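Side-chain contacts in citrate synthase (Metallosphaera sedula, PDB 6ABX), which probably catalyses the conversion of oxaloacetate, acetyl-CoA and water to citrate and CoA in the tricarboxylic acid cycle: residues A11-S16 against A187-A192; T18-D21 against R26-Y29; G110-K115 against A338-Y343. All coordinates share one frame; numbering follows the deposited sequence.

Contact 1: residues A11-S16 against A187-A192; sequences AIKETS and ACLVVA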
ATOM      1  N   ALA A  11     -19.160  -4.759   5.179  1.00 16.87           N
ATOM      2  CA  ALA A  11     -18.689  -5.739   4.212  1.00 18.20           C
ATOM      3  C   ALA A  11     -18.261  -5.030   2.932  1.00 19.34           C
ATOM      4  O   ALA A  11     -19.082  -4.381   2.222  1.00 19.25           O
ATOM      5  CB  ALA A  11     -19.728  -6.776   3.907  1.00 18.89           C
ATOM      6  N   ILE A  12     -17.008  -5.298   2.540  1.00 17.21           N
ATOM      7  CA  ILE A  12     -16.457  -4.651   1.344  1.00 17.74           C
ATOM      8  C   ILE A  12     -16.388  -5.558   0.123  1.00 15.52           C
ATOM      9  O   ILE A  12     -16.121  -5.070  -1.006  1.00 15.59           O
ATOM     10  CB  ILE A  12     -15.105  -4.011   1.673  1.00 19.74           C
ATOM     11  CG1 ILE A  12     -14.085  -5.043   2.155  1.00 21.13           C
ATOM     12  CG2 ILE A  12     -15.357  -2.871   2.645  1.00 25.80           C
ATOM     13  CD1 ILE A  12     -13.238  -5.534   1.053  1.00 25.60           C
ATOM     14  N   LYS A  13     -16.603  -6.869   0.304  1.00 16.04           N
ATOM     15  CA  LYS A  13     -16.587  -7.799  -0.799  1.00 14.36           C
ATOM     16  C   LYS A  13     -17.313  -9.082  -0.392  1.00 13.86           C
ATOM     17  O   LYS A  13     -17.568  -9.295   0.799  1.00 13.89           O
ATOM     18  CB  LYS A  13     -15.166  -8.192  -1.227  1.00 15.58           C
ATOM     19  CG  LYS A  13     -14.326  -8.879  -0.151  1.00 16.10           C
ATOM     20  CD  LYS A  13     -13.524 -10.051  -0.614  1.00 17.48           C
ATOM     21  CE  LYS A  13     -12.614  -9.807  -1.777  1.00 16.33           C
ATOM     22  NZ  LYS A  13     -11.798 -11.014  -2.107  1.00 16.11           N
ATOM     23  N   GLU A  14     -17.695  -9.832  -1.400  1.00 13.74           N
ATOM     24  CA  GLU A  14     -18.105 -11.230  -1.177  1.00 15.99           C
ATOM     25  C   GLU A  14     -16.886 -12.116  -1.429  1.00 13.69           C
ATOM     26  O   GLU A  14     -16.174 -11.891  -2.388  1.00 15.53           O
ATOM     27  CB  GLU A  14     -19.243 -11.603  -2.118  1.00 18.80           C
ATOM     28  CG  GLU A  14     -20.567 -11.009  -1.692  1.00 22.42           C
ATOM     29  CD  GLU A  14     -21.742 -11.314  -2.620  1.00 25.93           C
ATOM     30  OE1 GLU A  14     -21.557 -12.080  -3.612  1.00 32.31           O
ATOM     31  OE2 GLU A  14     -22.844 -10.798  -2.328  1.00 30.30           O
ATOM     32  N   THR A  15     -16.822 -13.237  -0.703  1.00 14.34           N
ATOM     33  CA  THR A  15     -15.677 -14.115  -0.857  1.00 13.06           C
ATOM     34  C   THR A  15     -16.123 -15.560  -0.784  1.00 13.34           C
ATOM     35  O   THR A  15     -16.965 -15.891   0.051  1.00 13.86           O
ATOM     36  CB  THR A  15     -14.546 -13.813   0.138  1.00 13.98           C
ATOM     37  OG1 THR A  15     -13.361 -14.467  -0.295  1.00 13.12           O
ATOM     38  CG2 THR A  15     -14.811 -14.214   1.567  1.00 16.35           C
ATOM     39  N   SER A  16     -15.351 -16.416  -1.456  1.00 14.47           N
ATOM     40  CA  SER A  16     -15.469 -17.866  -1.274  1.00 15.82           C
ATOM     41  C   SER A  16     -14.115 -18.447  -0.816  1.00 15.59           C
ATOM     42  O   SER A  16     -13.971 -19.649  -0.722  1.00 15.16           O
ATOM     43  CB  SER A  16     -15.928 -18.498  -2.540  1.00 18.31           C
ATOM     44  OG  SER A  16     -14.928 -18.405  -3.521  1.00 24.39           O
ATOM     45  N   ALA A 187      -5.778  -3.116   2.395  1.00 13.30           N
ATOM     46  CA  ALA A 187      -4.823  -2.232   1.690  1.00 11.66           C
ATOM     47  C   ALA A 187      -4.584  -2.742   0.273  1.00 12.52           C
ATOM     48  O   ALA A 187      -4.589  -1.981  -0.683  1.00 12.88           O
ATOM     49  CB  ALA A 187      -3.534  -2.139   2.461  1.00 11.59           C
ATOM     50  N   CYS A 188      -4.428  -4.074   0.149  1.00 10.98           N
ATOM     51  CA  CYS A 188      -4.175  -4.701  -1.130  1.00 12.19           C
ATOM     52  C   CYS A 188      -5.365  -4.394  -2.043  1.00 11.94           C
ATOM     53  O   CYS A 188      -5.152  -4.147  -3.230  1.00 12.38           O
ATOM     54  CB  CYS A 188      -4.032  -6.198  -1.051  1.00 11.61           C
ATOM     55  SG  CYS A 188      -2.533  -6.723  -0.165  1.00 13.37           S
ATOM     56  N   LEU A 189      -6.577  -4.523  -1.497  1.00 12.26           N
ATOM     57  CA  LEU A 189      -7.807  -4.392  -2.302  1.00 12.96           C
ATOM     58  C   LEU A 189      -8.033  -2.930  -2.707  1.00 12.88           C
ATOM     59  O   LEU A 189      -8.432  -2.710  -3.826  1.00 12.29           O
ATOM     60  CB  LEU A 189      -9.006  -4.925  -1.538  1.00 14.76           C
ATOM     61  CG  LEU A 189      -9.092  -6.438  -1.445  1.00 18.57           C
ATOM     62  CD1 LEU A 189     -10.111  -6.841  -0.387  1.00 21.43           C
ATOM     63  CD2 LEU A 189      -9.514  -7.021  -2.792  1.00 17.57           C
ATOM     64  N   VAL A 190      -7.723  -1.968  -1.826  1.00 11.19           N
ATOM     65  CA  VAL A 190      -7.889  -0.550  -2.210  1.00 11.82           C
ATOM     66  C   VAL A 190      -7.012  -0.267  -3.426  1.00 10.99           C
ATOM     67  O   VAL A 190      -7.462   0.317  -4.421  1.00 11.54           O
ATOM     68  CB  VAL A 190      -7.588   0.404  -1.068  1.00 11.49           C
ATOM     69  CG1 VAL A 190      -7.622   1.840  -1.548  1.00 12.71           C
ATOM     70  CG2 VAL A 190      -8.612   0.209   0.042  1.00 11.92           C
ATOM     71  N   VAL A 191      -5.759  -0.710  -3.361  1.00  9.86           N
ATOM     72  CA  VAL A 191      -4.820  -0.492  -4.481  1.00 10.04           C
ATOM     73  C   VAL A 191      -5.318  -1.208  -5.730  1.00 11.06           C
ATOM     74  O   VAL A 191      -5.296  -0.651  -6.831  1.00 10.81           O
ATOM     75  CB  VAL A 191      -3.414  -0.959  -4.078  1.00 11.11           C
ATOM     76  CG1 VAL A 191      -2.451  -1.032  -5.231  1.00 11.59           C
ATOM     77  CG2 VAL A 191      -2.849  -0.055  -2.989  1.00 11.50           C
ATOM     78  N   ALA A 192      -5.750  -2.474  -5.596  1.00 10.72           N
ATOM     79  CA  ALA A 192      -6.165  -3.253  -6.786  1.00 11.98           C
ATOM     80  C   ALA A 192      -7.382  -2.618  -7.465  1.00 12.40           C
ATOM     81  O   ALA A 192      -7.544  -2.734  -8.674  1.00 11.97           O
ATOM     82  CB  ALA A 192      -6.539  -4.640  -6.366  1.00 12.99           C
TER

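Contact 2: residues T18-D21 against R26-Y29; sequences TYID and RLYY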
ATOM      1  N   THR A  18     -12.073 -17.736   2.281  1.00 14.86           N
ATOM      2  CA  THR A  18     -11.868 -18.016   3.676  1.00 15.17           C
ATOM      3  C   THR A  18     -13.146 -17.675   4.448  1.00 14.62           C
ATOM      4  O   THR A  18     -13.777 -16.640   4.188  1.00 13.90           O
ATOM      5  CB  THR A  18     -10.682 -17.233   4.231  1.00 14.68           C
ATOM      6  OG1 THR A  18      -9.549 -17.663   3.471  1.00 16.61           O
ATOM      7  CG2 THR A  18     -10.523 -17.438   5.721  1.00 16.15           C
ATOM      8  N   TYR A  19     -13.552 -18.601   5.307  1.00 13.03           N
ATOM      9  CA  TYR A  19     -14.616 -18.335   6.282  1.00 14.55           C
ATOM     10  C   TYR A  19     -14.053 -18.472   7.686  1.00 13.88           C
ATOM     11  O   TYR A  19     -13.492 -19.526   8.015  1.00 14.09           O
ATOM     12  CB  TYR A  19     -15.771 -19.325   6.130  1.00 14.35           C
ATOM     13  CG  TYR A  19     -16.823 -19.163   7.176  1.00 15.20           C
ATOM     14  CD1 TYR A  19     -17.543 -17.984   7.247  1.00 18.78           C
ATOM     15  CD2 TYR A  19     -17.044 -20.135   8.131  1.00 16.59           C
ATOM     16  CE1 TYR A  19     -18.465 -17.774   8.247  1.00 18.09           C
ATOM     17  CE2 TYR A  19     -17.980 -19.942   9.140  1.00 18.23           C
ATOM     18  CZ  TYR A  19     -18.718 -18.774   9.159  1.00 18.69           C
ATOM     19  OH  TYR A  19     -19.610 -18.527  10.155  1.00 24.46           O
ATOM     20  N   ILE A  20     -14.304 -17.458   8.531  1.00 14.89           N
ATOM     21  CA  ILE A  20     -13.982 -17.473   9.937  1.00 15.44           C
ATOM     22  C   ILE A  20     -15.263 -17.636  10.741  1.00 17.07           C
ATOM     23  O   ILE A  20     -16.184 -16.826  10.538  1.00 17.72           O
ATOM     24  CB  ILE A  20     -13.274 -16.166  10.348  1.00 16.57           C
ATOM     25  CG1 ILE A  20     -11.995 -15.935   9.539  1.00 17.95           C
ATOM     26  CG2 ILE A  20     -13.032 -16.161  11.846  1.00 18.57           C
ATOM     27  CD1 ILE A  20     -11.496 -14.516   9.560  1.00 18.99           C
ATOM     28  N   ASP A  21     -15.298 -18.660  11.590  1.00 18.09           N
ATOM     29  CA  ASP A  21     -16.351 -18.844  12.584  1.00 19.09           C
ATOM     30  C   ASP A  21     -15.818 -18.371  13.937  1.00 17.71           C
ATOM     31  O   ASP A  21     -15.139 -19.131  14.608  1.00 17.79           O
ATOM     32  CB  ASP A  21     -16.837 -20.290  12.614  1.00 21.08           C
ATOM     33  CG  ASP A  21     -18.142 -20.452  13.371  1.00 27.09           C
ATOM     34  OD1 ASP A  21     -18.364 -19.669  14.348  1.00 25.00           O
ATOM     35  OD2 ASP A  21     -18.909 -21.384  13.003  1.00 28.99           O
ATOM     36  N   ARG A  26     -13.535 -21.783  14.459  1.00 18.93           N
ATOM     37  CA  ARG A  26     -13.265 -22.561  13.221  1.00 19.40           C
ATOM     38  C   ARG A  26     -12.835 -21.621  12.070  1.00 17.43           C
ATOM     39  O   ARG A  26     -13.138 -20.443  12.021  1.00 15.41           O
ATOM     40  CB  ARG A  26     -14.491 -23.436  12.947  1.00 23.12           C
ATOM     41  CG  ARG A  26     -14.728 -24.443  14.065  1.00 26.53           C
ATOM     42  CD  ARG A  26     -16.047 -25.092  13.831  1.00 35.68           C
ATOM     43  NE  ARG A  26     -16.415 -26.160  14.736  1.00 40.28           N
ATOM     44  CZ  ARG A  26     -17.560 -26.847  14.615  1.00 51.09           C
ATOM     45  NH1 ARG A  26     -18.438 -26.549  13.651  1.00 41.80           N
ATOM     46  NH2 ARG A  26     -17.817 -27.820  15.472  1.00 51.43           N
ATOM     47  N   LEU A  27     -12.114 -22.210  11.104  1.00 16.43           N
ATOM     48  CA  LEU A  27     -11.505 -21.487   9.985  1.00 15.62           C
ATOM     49  C   LEU A  27     -11.460 -22.464   8.817  1.00 14.49           C
ATOM     50  O   LEU A  27     -11.040 -23.585   9.007  1.00 13.51           O
ATOM     51  CB  LEU A  27     -10.096 -21.034  10.359  1.00 15.14           C
ATOM     52  CG  LEU A  27      -9.264 -20.361   9.270  1.00 15.26           C
ATOM     53  CD1 LEU A  27      -9.910 -19.052   8.838  1.00 16.25           C
ATOM     54  CD2 LEU A  27      -7.870 -20.100   9.837  1.00 16.42           C
ATOM     55  N   TYR A  28     -11.921 -21.997   7.660  1.00 13.35           N
ATOM     56  CA  TYR A  28     -11.962 -22.803   6.436  1.00 13.63           C
ATOM     57  C   TYR A  28     -11.303 -22.058   5.274  1.00 12.66           C
ATOM     58  O   TYR A  28     -11.492 -20.856   5.067  1.00 12.97           O
ATOM     59  CB  TYR A  28     -13.407 -23.137   6.054  1.00 14.16           C
ATOM     60  CG  TYR A  28     -14.180 -23.872   7.107  1.00 13.13           C
ATOM     61  CD1 TYR A  28     -14.672 -23.191   8.201  1.00 15.98           C
ATOM     62  CD2 TYR A  28     -14.333 -25.244   7.042  1.00 15.18           C
ATOM     63  CE1 TYR A  28     -15.360 -23.849   9.206  1.00 15.81           C
ATOM     64  CE2 TYR A  28     -14.974 -25.927   8.068  1.00 16.22           C
ATOM     65  CZ  TYR A  28     -15.456 -25.224   9.155  1.00 16.18           C
ATOM     66  OH  TYR A  28     -16.152 -25.836  10.162  1.00 20.19           O
ATOM     67  N   TYR A  29     -10.546 -22.807   4.462  1.00 12.46           N
ATOM     68  CA  TYR A  29      -9.982 -22.335   3.218  1.00 11.70           C
ATOM     69  C   TYR A  29     -10.691 -23.075   2.080  1.00 12.17           C
ATOM     70  O   TYR A  29     -10.595 -24.300   1.992  1.00 12.04           O
ATOM     71  CB  TYR A  29      -8.486 -22.653   3.112  1.00 11.01           C
ATOM     72  CG  TYR A  29      -7.517 -21.878   3.986  1.00 10.03           C
ATOM     73  CD1 TYR A  29      -7.855 -20.742   4.698  1.00 11.81           C
ATOM     74  CD2 TYR A  29      -6.213 -22.330   4.070  1.00  9.96           C
ATOM     75  CE1 TYR A  29      -6.934 -20.057   5.485  1.00 10.84           C
ATOM     76  CE2 TYR A  29      -5.286 -21.667   4.863  1.00 10.25           C
ATOM     77  CZ  TYR A  29      -5.632 -20.548   5.580  1.00 11.39           C
ATOM     78  OH  TYR A  29      -4.667 -19.895   6.336  1.00 12.39           O
TER

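Contact 3: residues G110-K115 against A338-Y343; sequences GDLIGK and AHVDEY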
ATOM      1  N   GLY A 110      -0.132  -8.489 -17.495  1.00 33.28           N
ATOM      2  CA  GLY A 110      -1.134  -9.399 -16.964  1.00 31.50           C
ATOM      3  C   GLY A 110      -0.520 -10.460 -16.041  1.00 30.71           C
ATOM      4  O   GLY A 110       0.403 -10.159 -15.229  1.00 31.08           O
ATOM      5  N   ASP A 111      -1.085 -11.671 -16.119  1.00 25.74           N
ATOM      6  CA  ASP A 111      -0.666 -12.867 -15.400  1.00 23.04           C
ATOM      7  C   ASP A 111      -0.533 -12.602 -13.890  1.00 19.72           C
ATOM      8  O   ASP A 111       0.580 -12.825 -13.292  1.00 17.35           O
ATOM      9  CB  ASP A 111       0.669 -13.376 -15.930  1.00 24.35           C
ATOM     10  CG  ASP A 111       0.961 -14.786 -15.445  1.00 27.90           C
ATOM     11  OD1 ASP A 111      -0.008 -15.472 -14.858  1.00 24.54           O
ATOM     12  OD2 ASP A 111       2.140 -15.188 -15.606  1.00 31.80           O
ATOM     13  N   LEU A 112      -1.659 -12.266 -13.273  1.00 18.16           N
ATOM     14  CA  LEU A 112      -1.709 -11.988 -11.800  1.00 17.37           C
ATOM     15  C   LEU A 112      -1.132 -13.205 -11.059  1.00 15.88           C
ATOM     16  O   LEU A 112      -0.236 -13.069 -10.179  1.00 14.14           O
ATOM     17  CB  LEU A 112      -3.159 -11.703 -11.414  1.00 18.15           C
ATOM     18  CG  LEU A 112      -3.420 -11.225  -9.986  1.00 16.06           C
ATOM     19  CD1 LEU A 112      -4.768 -10.564  -9.895  1.00 17.41           C
ATOM     20  CD2 LEU A 112      -3.297 -12.335  -8.963  1.00 14.97           C
ATOM     21  N   ILE A 113      -1.649 -14.397 -11.385  1.00 15.86           N
ATOM     22  CA  ILE A 113      -1.280 -15.559 -10.531  1.00 15.21           C
ATOM     23  C   ILE A 113       0.196 -15.889 -10.760  1.00 15.65           C
ATOM     24  O   ILE A 113       0.892 -16.282  -9.813  1.00 14.86           O
ATOM     25  CB  ILE A 113      -2.225 -16.775 -10.671  1.00 17.58           C
ATOM     26  CG1 ILE A 113      -3.620 -16.422 -10.144  1.00 20.58           C
ATOM     27  CG2 ILE A 113      -1.671 -17.974  -9.899  1.00 18.62           C
ATOM     28  CD1 ILE A 113      -4.689 -17.484 -10.429  1.00 24.27           C
ATOM     29  N   GLY A 114       0.694 -15.728 -11.999  1.00 14.59           N
ATOM     30  CA  GLY A 114       2.141 -15.974 -12.235  1.00 15.16           C
ATOM     31  C   GLY A 114       3.022 -15.029 -11.413  1.00 13.40           C
ATOM     32  O   GLY A 114       4.068 -15.438 -10.917  1.00 14.66           O
ATOM     33  N   LYS A 115       2.605 -13.768 -11.288  1.00 12.40           N
ATOM     34  CA  LYS A 115       3.354 -12.783 -10.473  1.00 13.87           C
ATOM     35  C   LYS A 115       3.219 -13.105  -8.991  1.00 12.98           C
ATOM     36  O   LYS A 115       4.200 -12.975  -8.253  1.00 12.19           O
ATOM     37  CB  LYS A 115       2.922 -11.362 -10.839  1.00 14.77           C
ATOM     38  CG  LYS A 115       3.378 -10.946 -12.227  1.00 15.95           C
ATOM     39  CD  LYS A 115       2.685  -9.710 -12.761  1.00 18.01           C
ATOM     40  CE  LYS A 115       3.268  -9.290 -14.091  1.00 18.78           C
ATOM     41  NZ  LYS A 115       2.467  -8.226 -14.715  1.00 23.90           N
ATOM     42  N   ALA A 338      -4.875 -13.971  -3.791  1.00 11.00           N
ATOM     43  CA  ALA A 338      -6.113 -14.669  -4.074  1.00 11.97           C
ATOM     44  C   ALA A 338      -7.284 -13.712  -3.911  1.00 11.22           C
ATOM     45  O   ALA A 338      -8.210 -13.713  -4.731  1.00 13.33           O
ATOM     46  CB  ALA A 338      -6.295 -15.893  -3.214  1.00 11.61           C
ATOM     47  N   HIS A 339      -7.244 -12.881  -2.873  1.00 12.27           N
ATOM     48  CA  HIS A 339      -8.337 -11.929  -2.641  1.00 12.82           C
ATOM     49  C   HIS A 339      -8.433 -10.903  -3.762  1.00 13.05           C
ATOM     50  O   HIS A 339      -9.594 -10.511  -4.107  1.00 13.25           O
ATOM     51  CB  HIS A 339      -8.212 -11.247  -1.268  1.00 13.38           C
ATOM     52  CG  HIS A 339      -8.840 -12.063  -0.200  1.00 14.08           C
ATOM     53  ND1 HIS A 339     -10.241 -12.138  -0.034  1.00 15.77           N
ATOM     54  CD2 HIS A 339      -8.298 -12.901   0.704  1.00 14.72           C
ATOM     55  CE1 HIS A 339     -10.497 -12.989   0.950  1.00 16.36           C
ATOM     56  NE2 HIS A 339      -9.302 -13.435   1.460  1.00 15.74           N
ATOM     57  N   VAL A 340      -7.288 -10.397  -4.244  1.00 11.98           N
ATOM     58  CA  VAL A 340      -7.266  -9.427  -5.310  1.00 12.90           C
ATOM     59  C   VAL A 340      -7.842 -10.096  -6.565  1.00 12.96           C
ATOM     60  O   VAL A 340      -8.713  -9.513  -7.211  1.00 12.78           O
ATOM     61  CB  VAL A 340      -5.870  -8.824  -5.503  1.00 13.56           C
ATOM     62  CG1 VAL A 340      -5.731  -7.992  -6.767  1.00 13.52           C
ATOM     63  CG2 VAL A 340      -5.466  -7.997  -4.287  1.00 13.82           C
ATOM     64  N   ASP A 341      -7.336 -11.283  -6.906  1.00 12.79           N
ATOM     65  CA  ASP A 341      -7.820 -12.042  -8.118  1.00 14.17           C
ATOM     66  C   ASP A 341      -9.347 -12.188  -8.089  1.00 14.60           C
ATOM     67  O   ASP A 341     -10.017 -11.957  -9.108  1.00 15.38           O
ATOM     68  CB  ASP A 341      -7.087 -13.368  -8.239  1.00 14.21           C
ATOM     69  CG  ASP A 341      -7.213 -14.060  -9.588  1.00 16.65           C
ATOM     70  OD1 ASP A 341      -7.188 -13.377 -10.625  1.00 17.40           O
ATOM     71  OD2 ASP A 341      -7.270 -15.277  -9.584  1.00 18.48           O
ATOM     72  N   GLU A 342      -9.895 -12.546  -6.935  1.00 14.15           N
ATOM     73  CA  GLU A 342     -11.317 -12.759  -6.781  1.00 14.91           C
ATOM     74  C   GLU A 342     -12.075 -11.450  -7.011  1.00 15.92           C
ATOM     75  O   GLU A 342     -13.059 -11.448  -7.752  1.00 15.88           O
ATOM     76  CB  GLU A 342     -11.590 -13.341  -5.397  1.00 15.57           C
ATOM     77  CG  GLU A 342     -13.035 -13.514  -5.086  1.00 15.82           C
ATOM     78  CD  GLU A 342     -13.279 -14.053  -3.696  1.00 13.98           C
ATOM     79  OE1 GLU A 342     -12.943 -13.329  -2.703  1.00 15.03           O
ATOM     80  OE2 GLU A 342     -13.838 -15.187  -3.607  1.00 14.57           O
ATOM     81  N   TYR A 343     -11.619 -10.376  -6.365  1.00 14.65           N
ATOM     82  CA  TYR A 343     -12.278  -9.041  -6.428  1.00 15.03           C
ATOM     83  C   TYR A 343     -12.337  -8.520  -7.857  1.00 14.75           C
ATOM     84  O   TYR A 343     -13.382  -7.933  -8.270  1.00 16.99           O
ATOM     85  CB  TYR A 343     -11.517  -8.035  -5.559  1.00 14.43           C
ATOM     86  CG  TYR A 343     -12.268  -6.746  -5.348  1.00 15.15           C
ATOM     87  CD1 TYR A 343     -13.342  -6.703  -4.487  1.00 14.24           C
ATOM     88  CD2 TYR A 343     -11.878  -5.570  -5.967  1.00 13.74           C
ATOM     89  CE1 TYR A 343     -14.081  -5.550  -4.305  1.00 15.65           C
ATOM     90  CE2 TYR A 343     -12.593  -4.405  -5.780  1.00 14.13           C
ATOM     91  CZ  TYR A 343     -13.671  -4.377  -4.921  1.00 14.73           C
ATOM     92  OH  TYR A 343     -14.413  -3.224  -4.730  1.00 16.88           O
TER

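Contact 1: residues A11-S16 against A187-A192
Ile-12 and Lys-13 meet Leu-189 with no flat group on either side, so there are no faces or edges to assign. Carbon meets carbon throughout. On the helix side a single methyl, Leu-189 CD1, does all the touching. Ile-12 CD1 meets Leu-189 CD1 at 3.7 Å, methyl to methyl, where the two side chains cross obliquely. Lys-13 passes the same methyl with its chain at about a right angle, its CE 4.1 Å from Leu-189 CD1. The bends at chi2 (137°) and chi3 (54°) bring CE alone beside the leucine, while NZ leads off to a salt bridge with Glu-342 and a hydrogen bond with His-339. The buried ammonium is probably balanced by the Glu-342 carboxylate. Met-181 touches both Ile-12 and Leu-189, and Tyr-343 also packs on the leucine. The site is small, about 103 Å² in all, and fully buried. Strand 11-15 pairs in a parallel ladder with a strand of the second subunit, whose Leu-7 packs on Ile-12. The contact thus seats an intersubunit strand on helix 183-192, consistent with the intimate, largely helical dimer of the citrate synthase family.

Contact 2: residues T18-D21 against R26-Y29
Tyr-19 and Tyr-28 form a hydrogen-bonded antiparallel pair, as do Asp-21 and Arg-26. Tyr-28 N gives to Tyr-19 O at 2.9 Å, and Tyr-19 N gives back to Tyr-28 O. The bond from Asp-21 N to Arg-26 O is 2.8 Å long. Arg-26 N returns a bond to Asp-21 O. Weaker CA-H...O contacts join Thr-18 to Tyr-28 O and Leu-27 to Tyr-19 O.

The apolar contacts fall on both faces. On one, the two tyrosines lie side by side, and Tyr-28 CD1 sits at the edge of the Tyr-19 ring, 3.9 Å from Tyr-19 CD2. Tyr-19 O in turn lies at the edge of the Tyr-28 ring. On the other face, Leu-27 CD1 touches Thr-18 CG2 at 3.6 Å. The same Leu-27 CD1 lies 3.8 Å from Ile-20 CG1. The Thr-18 torsion, chi1 -61°, sets CG2 opposite the backbone N and brings OG1 near Tyr-29 CD1.

Among polar ends, OG1 of Thr-18 is hydrogen-bonded to Asp-178, and Tyr-29 OH to Met-174 O. An alanine in place of this threonine has neither OG1 nor CG2, and would probably leave Asp-178 without this bond and open a gap beside Leu-27. Asp-21 and Arg-26 touch through their CB atoms, but their charged ends form no salt bridge.

Ile-20 touches oxaloacetate-binding His-179, and Tyr-356 of the second subunit meets the Tyr-19 ring. The hairpin continues to strand 32-33. Leu-27 and Tyr-29 pack on helix 34-40, Tyr-29 also on helix 43-52, and Leu-27 on Arg-262, another oxaloacetate-binding residue, of helix 261-270.

Contact 3: residues G110-K115 against A338-Y343
Leu-112 and Ile-113 close on Asp-341, and this is the tight part of the contact. Leu-112 lies obliquely over the aspartate stem. Its CD1 is 3.8 Å from both Asp-341 CA and Asp-341 OD1, and its CD2 is 4.0 Å from Asp-341 CB. The leucine reaches there because CG stands opposite the backbone N, chi1 -173°. Ile-113 comes in at about a right angle. Its CD1 ends 3.5 Å from Asp-341 OD2, a contact of methyl with carboxylate oxygen. The two oxygens thus face different side chains, OD1 the leucine and OD2 the isoleucine. No hydrogen bond crosses between the segments. The charge of Asp-341 has a long, weak ion pair with Lys-345.

Packing is looser at Val-340, where CG1 stays 4.2 Å from Leu-112 CD1. This valine is nevertheless buried. Ile-198 touches both it and Leu-112, and Cys-188 and Ala-192 also pack on the valine.

The solvent side belongs to Gly-110 and Asp-111, which are exposed and make no contact with residues 338-343. Asp-111 is the N-cap of helix 112-134. Its OD1 accepts from Gly-114 N at 3.0 Å, and the donor lies well above the carboxylate plane. Lys-115 runs extended back over the turn, and its NZ gives to Gly-110 O at 2.9 Å and also to Ser-108 O. These bonds hold the turn before the helix without help from the segment opposite.

Here the capped N-terminal turn of helix 112-134 packs against the C-terminal part of helix 324-343, a helix-to-helix junction within the predominantly alpha-helical citrate synthase fold.

From the N terminus, strand 11-15 comes first and opens contact 1. The chain passes almost at once into the hairpin of contact 2, which closes a loop of only four residues. Contact 2 is nested in the long loop that contact 1 closes at helix 183-192. Contact 3 opens inside that loop, at residues 110-115, but closes beyond it at 338-343, so contacts 1 and 3 cross. They also touch, through a probable hydrogen bond between Thr-15 OG1 and Glu-342 and the packing of Ala-192 on Val-340. Contacts 2 and 3 follow in series. Helix 324-343 thus links the N-terminal strand to the helical body, while contacts 1 and 2 both reach the second subunit.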